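Local coordinates for protein large component of pyocin AP41 (Pseudomonas aeruginosa, PDB 4UHQ) that probably acts as a metal-dependent HNH endonuclease that cleaves DNA, being the DNase domain of a bacteriocin of the colicin/pyocin family, at residues 93-98 / 120-125. Numbering follows the deposited sequence.
Sequences KFEIHH and KRHSEI. With NI (nickel (II) ion), chain E.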
# COMPACT_ATOMS: atom_id res chain seq x y z
N LYS A 93 10.30 -1.05 -4.33
CA LYS A 93 8.93 -1.37 -4.67
C LYS A 93 7.96 -0.46 -3.91
O LYS A 93 8.24 0.04 -2.82
CB LYS A 93 8.63 -2.83 -4.32
CG LYS A 93 9.57 -3.81 -5.01
CD LYS A 93 9.33 -5.26 -4.58
CE LYS A 93 10.48 -6.10 -5.15
NZ LYS A 93 10.15 -7.58 -5.07
N PHE A 94 6.76 -0.32 -4.48
CA PHE A 94 5.70 0.37 -3.77
C PHE A 94 5.47 -0.28 -2.40
O PHE A 94 5.50 -1.51 -2.25
CB PHE A 94 4.41 0.36 -4.62
CG PHE A 94 4.47 1.28 -5.80
CD1 PHE A 94 4.12 2.59 -5.68
CD2 PHE A 94 4.81 0.77 -7.05
CE1 PHE A 94 4.17 3.45 -6.78
CE2 PHE A 94 4.86 1.63 -8.14
CZ PHE A 94 4.51 2.93 -8.02
N GLU A 95 5.28 0.58 -1.41
CA GLU A 95 5.14 0.17 -0.02
C GLU A 95 3.78 0.50 0.53
O GLU A 95 3.18 1.48 0.11
CB GLU A 95 6.24 0.89 0.84
CG GLU A 95 7.63 0.31 0.46
CD GLU A 95 8.79 0.95 1.15
OE1 GLU A 95 8.58 1.95 1.87
OE2 GLU A 95 9.93 0.45 0.95
N ILE A 96 3.31 -0.31 1.48
CA ILE A 96 2.08 -0.03 2.19
C ILE A 96 2.46 0.65 3.51
O ILE A 96 3.17 0.04 4.33
CB ILE A 96 1.31 -1.32 2.45
CG1 ILE A 96 1.04 -2.07 1.15
CG2 ILE A 96 -0.02 -0.97 3.17
CD1 ILE A 96 0.52 -3.50 1.40
N HIS A 97 2.11 1.92 3.65
CA HIS A 97 2.45 2.67 4.87
C HIS A 97 1.23 2.81 5.77
O HIS A 97 0.09 3.01 5.32
CB HIS A 97 3.01 4.05 4.45
CG HIS A 97 2.93 5.15 5.48
ND1 HIS A 97 3.74 5.24 6.61
CD2 HIS A 97 2.19 6.29 5.47
CE1 HIS A 97 3.47 6.35 7.26
NE2 HIS A 97 2.52 7.00 6.60
N HIS A 98 1.48 2.65 7.07
CA HIS A 98 0.46 2.87 8.08
C HIS A 98 0.40 4.36 8.41
O HIS A 98 1.35 4.93 8.93
CB HIS A 98 0.78 2.02 9.33
CG HIS A 98 0.58 0.55 9.08
ND1 HIS A 98 1.55 -0.27 8.55
CD2 HIS A 98 -0.52 -0.22 9.28
CE1 HIS A 98 1.04 -1.50 8.41
NE2 HIS A 98 -0.21 -1.49 8.84
N LYS A 120 10.86 6.24 -1.52
CA LYS A 120 11.34 7.59 -1.24
C LYS A 120 10.30 8.39 -0.47
O LYS A 120 10.66 9.02 0.57
CB LYS A 120 11.69 8.31 -2.55
CG LYS A 120 11.96 9.82 -2.44
CD LYS A 120 12.25 10.41 -3.87
CE LYS A 120 12.38 11.93 -3.82
NZ LYS A 120 11.11 12.66 -3.48
N ARG A 121 9.05 8.39 -0.92
CA ARG A 121 8.05 9.20 -0.21
C ARG A 121 7.75 8.63 1.16
O ARG A 121 7.56 9.40 2.12
CB ARG A 121 6.74 9.35 -1.03
CG ARG A 121 5.74 10.32 -0.43
CD ARG A 121 6.31 11.77 -0.27
NE ARG A 121 5.43 12.50 0.63
CZ ARG A 121 5.83 13.47 1.45
NH1 ARG A 121 7.11 13.86 1.42
NH2 ARG A 121 4.98 14.02 2.30
N HIS A 122 7.77 7.31 1.33
CA HIS A 122 7.53 6.76 2.67
C HIS A 122 8.59 7.27 3.67
O HIS A 122 8.27 7.64 4.81
CB HIS A 122 7.60 5.23 2.58
CG HIS A 122 7.05 4.51 3.77
ND1 HIS A 122 7.12 3.14 3.89
CD2 HIS A 122 6.38 4.94 4.87
CE1 HIS A 122 6.57 2.75 5.03
NE2 HIS A 122 6.14 3.83 5.67
N SER A 123 9.84 7.27 3.27
CA SER A 123 10.89 7.79 4.12
C SER A 123 10.69 9.27 4.45
O SER A 123 10.85 9.68 5.65
CB SER A 123 12.24 7.55 3.46
OG SER A 123 13.30 8.06 4.23
N GLU A 124 10.32 10.07 3.43
CA GLU A 124 10.08 11.48 3.66
C GLU A 124 8.94 11.65 4.66
O GLU A 124 9.00 12.54 5.52
CB GLU A 124 9.76 12.20 2.36
CG GLU A 124 10.96 12.21 1.42
CD GLU A 124 10.61 12.78 0.06
OE1 GLU A 124 9.42 13.04 -0.20
OE2 GLU A 124 11.55 13.00 -0.74
N ILE A 125 7.89 10.85 4.52
CA ILE A 125 6.74 11.02 5.43
C ILE A 125 7.17 10.78 6.87
O ILE A 125 6.82 11.55 7.76
CB ILE A 125 5.60 10.07 5.03
CG1 ILE A 125 4.96 10.58 3.76
CG2 ILE A 125 4.58 9.89 6.18
CD1 ILE A 125 3.97 9.53 3.14
NI NI E . 5.18 4.02 7.50
O HOH W 1 3.98 4.27 9.28
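The H122 ring receives H97 CB over one face, where this methylene makes a CH-pi contact 3.6 Å from the ring centroid, offset toward the rim. At the edge of the same ring, nearly in its plane, lies the carboxylate of E95. H122 ND1 donates to E95 OE1 at 2.8 Å with an N-H...O angle of 160°, meeting the oxygen on its anti side and somewhat out of the carboxylate plane; carboxylate and ring stand 79° apart. This bond and the 2.1 Å bond from H122 NE2 to the nickel ion hold the ring at both nitrogens. The carboxylate probably makes the imidazole a somewhat stronger donor to the metal. H97 binds the nickel ion through ND1, also at 2.1 Å, whereas H122 uses NE2. The CB of H97 points toward the helix, with CG anti to the backbone N, and the ring plane is inclined 65° to that of H122. H97 ND1 and H122 NE2 approach to 2.9 Å because they share the ion, not through a hydrogen bond. Further round the H97 ring, I125 CG2 packs against NE2 of H97 at 3.6 Å, a methyl contact one helical turn on from H122. Water 1 and H126 are further nickel ligands. One histidine from the strand (H97) and two from the helix (H122, H126) around one metal ion are characteristic of the ββα-metal (HNH) motif of colicin-type DNases. On the helix itself, E124 bridges K120 and R121, whose guanidinium carries I125 CG1 over one face. Strand 95-98 is an outermost strand of a small antiparallel sheet, beside strand 114-117, which leads into helix 119-132; H97 and H122 also touch V115 and V117 of that strand, while I96 packs against W45 and F52 of helix 45-57.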